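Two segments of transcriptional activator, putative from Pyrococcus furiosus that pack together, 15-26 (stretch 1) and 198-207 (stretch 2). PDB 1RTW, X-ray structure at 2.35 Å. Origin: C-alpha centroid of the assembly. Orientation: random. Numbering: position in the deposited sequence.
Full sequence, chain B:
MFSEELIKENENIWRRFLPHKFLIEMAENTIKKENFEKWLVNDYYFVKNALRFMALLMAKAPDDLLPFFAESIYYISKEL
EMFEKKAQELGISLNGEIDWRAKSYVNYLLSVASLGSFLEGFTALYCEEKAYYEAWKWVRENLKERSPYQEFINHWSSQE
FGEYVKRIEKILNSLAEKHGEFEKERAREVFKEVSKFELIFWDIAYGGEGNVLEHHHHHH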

# COMPACT_ATOMS: atom_id res chain seq x y z
N ARG B 15 0.75 33.13 -5.05
CA ARG B 15 0.46 34.43 -5.65
C ARG B 15 0.27 34.26 -7.15
O ARG B 15 -0.53 34.96 -7.77
CB ARG B 15 1.58 35.43 -5.37
CG ARG B 15 1.14 36.88 -5.44
CD ARG B 15 2.33 37.84 -5.40
NE ARG B 15 3.18 37.64 -4.23
CZ ARG B 15 4.46 37.29 -4.29
NH1 ARG B 15 5.05 37.09 -5.47
NH2 ARG B 15 5.16 37.12 -3.17
N ARG B 16 1.00 33.30 -7.73
CA ARG B 16 0.90 33.02 -9.15
C ARG B 16 -0.48 32.49 -9.56
O ARG B 16 -0.87 32.61 -10.72
CB ARG B 16 2.03 32.08 -9.62
CG ARG B 16 3.42 32.71 -9.72
CD ARG B 16 4.45 31.69 -10.17
NE ARG B 16 5.82 32.21 -10.24
CZ ARG B 16 6.90 31.46 -10.40
NH1 ARG B 16 6.79 30.14 -10.52
NH2 ARG B 16 8.10 32.02 -10.45
N PHE B 17 -1.22 31.89 -8.62
CA PHE B 17 -2.58 31.44 -8.96
C PHE B 17 -3.69 32.22 -8.24
O PHE B 17 -4.87 31.88 -8.33
CB PHE B 17 -2.77 29.91 -8.85
CG PHE B 17 -2.65 29.34 -7.46
CD1 PHE B 17 -3.72 29.40 -6.57
CD2 PHE B 17 -1.50 28.64 -7.07
CE1 PHE B 17 -3.66 28.76 -5.33
CE2 PHE B 17 -1.42 28.00 -5.84
CZ PHE B 17 -2.51 28.06 -4.97
N LEU B 18 -3.31 33.32 -7.61
CA LEU B 18 -4.25 34.18 -6.90
C LEU B 18 -4.08 35.62 -7.41
O LEU B 18 -3.57 36.49 -6.70
CB LEU B 18 -4.00 34.12 -5.39
CG LEU B 18 -4.24 32.77 -4.71
CD1 LEU B 18 -3.71 32.76 -3.28
CD2 LEU B 18 -5.71 32.44 -4.74
N PRO B 19 -4.56 35.90 -8.64
CA PRO B 19 -5.24 34.97 -9.55
C PRO B 19 -4.37 34.45 -10.70
O PRO B 19 -3.33 35.02 -11.04
CB PRO B 19 -6.32 35.85 -10.12
CG PRO B 19 -5.53 37.12 -10.39
CD PRO B 19 -4.66 37.28 -9.15
N HIS B 20 -4.81 33.35 -11.29
CA HIS B 20 -4.13 32.77 -12.44
C HIS B 20 -4.96 33.22 -13.62
O HIS B 20 -6.13 33.57 -13.45
CB HIS B 20 -4.12 31.24 -12.37
CG HIS B 20 -3.55 30.59 -13.59
ND1 HIS B 20 -4.31 30.31 -14.71
CD2 HIS B 20 -2.30 30.16 -13.88
CE1 HIS B 20 -3.55 29.74 -15.63
NE2 HIS B 20 -2.32 29.63 -15.15
N LYS B 21 -4.36 33.22 -14.81
CA LYS B 21 -5.04 33.61 -16.04
C LYS B 21 -6.46 33.05 -16.11
O LYS B 21 -7.42 33.78 -16.37
CB LYS B 21 -4.23 33.13 -17.25
CG LYS B 21 -4.79 33.51 -18.61
CD LYS B 21 -3.97 32.86 -19.73
CE LYS B 21 -4.55 33.17 -21.10
NZ LYS B 21 -3.82 32.45 -22.19
N PHE B 22 -6.58 31.76 -15.80
CA PHE B 22 -7.86 31.07 -15.83
C PHE B 22 -8.90 31.70 -14.91
O PHE B 22 -10.08 31.79 -15.26
CB PHE B 22 -7.67 29.59 -15.47
CG PHE B 22 -8.91 28.76 -15.64
CD1 PHE B 22 -9.78 28.56 -14.58
CD2 PHE B 22 -9.18 28.14 -16.86
CE1 PHE B 22 -10.91 27.75 -14.73
CE2 PHE B 22 -10.31 27.33 -17.02
CZ PHE B 22 -11.17 27.14 -15.95
N LEU B 23 -8.47 32.14 -13.73
CA LEU B 23 -9.36 32.76 -12.75
C LEU B 23 -9.82 34.16 -13.17
O LEU B 23 -10.95 34.55 -12.89
CB LEU B 23 -8.71 32.80 -11.37
CG LEU B 23 -8.23 31.44 -10.82
CD1 LEU B 23 -7.68 31.62 -9.42
CD2 LEU B 23 -9.35 30.42 -10.81
N ILE B 24 -8.94 34.90 -13.85
CA ILE B 24 -9.27 36.24 -14.33
C ILE B 24 -10.37 36.13 -15.37
O ILE B 24 -11.31 36.93 -15.39
CB ILE B 24 -8.06 36.92 -15.01
CG1 ILE B 24 -6.95 37.15 -14.00
CG2 ILE B 24 -8.49 38.23 -15.66
CD1 ILE B 24 -5.66 37.65 -14.63
N GLU B 25 -10.26 35.12 -16.23
CA GLU B 25 -11.22 34.93 -17.29
C GLU B 25 -12.56 34.44 -16.76
O GLU B 25 -13.60 34.79 -17.29
CB GLU B 25 -10.66 34.01 -18.36
CG GLU B 25 -9.41 34.58 -19.01
CD GLU B 25 -8.89 33.77 -20.17
OE1 GLU B 25 -9.43 32.68 -20.46
OE2 GLU B 25 -7.93 34.24 -20.80
N MSE B 26 -12.52 33.63 -15.71
CA MSE B 26 -13.74 33.14 -15.08
C MSE B 26 -14.47 34.34 -14.48
O MSE B 26 -15.69 34.50 -14.64
CB MSE B 26 -13.42 32.15 -13.96
CG MSE B 26 -12.98 30.76 -14.41
SE MSE B 26 -14.42 29.63 -15.02
CE MSE B 26 -15.73 30.06 -13.69
N GLU B 198 -0.60 22.61 -8.12
CA GLU B 198 -1.83 23.41 -8.15
C GLU B 198 -1.67 24.55 -9.16
O GLU B 198 -2.57 24.83 -9.95
CB GLU B 198 -2.11 24.01 -6.77
CG GLU B 198 -2.78 23.06 -5.79
CD GLU B 198 -4.20 22.69 -6.23
OE1 GLU B 198 -4.96 23.59 -6.61
OE2 GLU B 198 -4.55 21.49 -6.20
N LEU B 199 -0.53 25.21 -9.10
CA LEU B 199 -0.24 26.32 -10.00
C LEU B 199 -0.22 25.88 -11.46
O LEU B 199 -0.73 26.57 -12.33
CB LEU B 199 1.11 26.95 -9.65
CG LEU B 199 1.61 27.97 -10.67
CD1 LEU B 199 0.67 29.17 -10.74
CD2 LEU B 199 3.03 28.40 -10.34
N ILE B 200 0.40 24.74 -11.71
CA ILE B 200 0.54 24.18 -13.04
C ILE B 200 -0.77 23.66 -13.62
O ILE B 200 -1.00 23.76 -14.83
CB ILE B 200 1.60 23.05 -13.02
CG1 ILE B 200 2.99 23.65 -12.81
CG2 ILE B 200 1.56 22.22 -14.30
CD1 ILE B 200 4.06 22.61 -12.54
N PHE B 201 -1.63 23.12 -12.77
CA PHE B 201 -2.89 22.57 -13.24
C PHE B 201 -3.73 23.57 -14.02
O PHE B 201 -4.37 23.21 -15.02
CB PHE B 201 -3.69 22.00 -12.07
CG PHE B 201 -4.63 20.91 -12.47
CD1 PHE B 201 -5.92 21.22 -12.92
CD2 PHE B 201 -4.24 19.58 -12.38
CE1 PHE B 201 -6.80 20.20 -13.28
CE2 PHE B 201 -5.10 18.55 -12.73
CZ PHE B 201 -6.39 18.85 -13.18
N TRP B 202 -3.73 24.83 -13.59
CA TRP B 202 -4.52 25.86 -14.26
C TRP B 202 -4.13 26.01 -15.73
O TRP B 202 -4.99 26.30 -16.57
CB TRP B 202 -4.41 27.20 -13.54
CG TRP B 202 -4.96 27.19 -12.14
CD1 TRP B 202 -4.24 27.25 -10.98
CD2 TRP B 202 -6.34 27.07 -11.75
NE1 TRP B 202 -5.08 27.18 -9.90
CE2 TRP B 202 -6.36 27.07 -10.34
CE3 TRP B 202 -7.54 26.96 -12.45
CZ2 TRP B 202 -7.56 26.96 -9.61
CZ3 TRP B 202 -8.72 26.85 -11.73
CH2 TRP B 202 -8.72 26.85 -10.32
N ASP B 203 -2.86 25.78 -16.06
CA ASP B 203 -2.38 25.90 -17.44
C ASP B 203 -2.99 24.87 -18.39
O ASP B 203 -3.06 25.10 -19.60
CB ASP B 203 -0.85 25.78 -17.50
CG ASP B 203 -0.14 26.94 -16.83
OD1 ASP B 203 0.91 26.71 -16.19
OD2 ASP B 203 -0.63 28.09 -16.96
N ILE B 204 -3.42 23.73 -17.85
CA ILE B 204 -4.00 22.66 -18.65
C ILE B 204 -5.12 23.13 -19.57
O ILE B 204 -5.23 22.67 -20.70
CB ILE B 204 -4.52 21.51 -17.74
CG1 ILE B 204 -3.34 20.78 -17.09
CG2 ILE B 204 -5.35 20.54 -18.54
CD1 ILE B 204 -3.74 19.76 -16.04
N ALA B 205 -5.94 24.06 -19.09
CA ALA B 205 -7.04 24.58 -19.89
C ALA B 205 -6.58 25.17 -21.24
O ALA B 205 -7.29 25.08 -22.24
CB ALA B 205 -7.79 25.62 -19.11
N TYR B 206 -5.37 25.74 -21.26
CA TYR B 206 -4.84 26.34 -22.47
C TYR B 206 -3.98 25.40 -23.29
O TYR B 206 -3.47 25.77 -24.35
CB TYR B 206 -4.12 27.64 -22.14
CG TYR B 206 -5.00 28.55 -21.31
CD1 TYR B 206 -6.04 29.26 -21.91
CD2 TYR B 206 -4.88 28.59 -19.93
CE1 TYR B 206 -6.96 29.98 -21.14
CE2 TYR B 206 -5.78 29.31 -19.15
CZ TYR B 206 -6.82 29.99 -19.76
OH TYR B 206 -7.74 30.66 -18.98
N GLY B 207 -3.82 24.17 -22.79
CA GLY B 207 -3.05 23.16 -23.49
C GLY B 207 -3.72 22.84 -24.81
O GLY B 207 -4.94 22.96 -24.95

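His20 anchors the contact with both ring nitrogens engaged. Its NE2 donates to Asp203 OD2 (2.9 Å, N-H...acceptor angle 156°), while its ND1 accepts from Phe22 N (2.9 Å, 170°), capping the helix that starts at Lys21. Because ND1 is an acceptor and NE2 a donor, the ring is fixed as the NE2-protonated tautomer in these bonds. Asp203 points its CA-to-CB bond away from stretch 1, yet its carboxylate still reaches the imidazole near the ring plane. Over one face of that imidazole lies Trp202 CB, 3.3 Å from the His20 ring centroid and 9° off the normal, a CH-pi contact. A second polar link is weak: Tyr206 OH donates to Glu25 OE1 at 3.0 Å. The extended Lys21 side chain, t at all four chi angles, runs over the Tyr206 face, with NZ 4.2 Å from the ring centroid in a cation-pi contact and CD at the same distance.

Trp202 is the apolar centre and has the largest area covered by the other stretch. Phe17 CB meets Trp202 CD1 at 3.7 Å, Phe22 CD1 approaches Trp202 CE3 at 3.5 Å, and Leu23 CD2 sits over the indole face, 3.7 Å from Trp202 CH2. Beyond it, Phe22 CD2 packs on Ala205 CB (3.7 Å), and Leu199 CD1 touches Arg16 CB (3.4 Å) and Phe17 CB (4.0 Å).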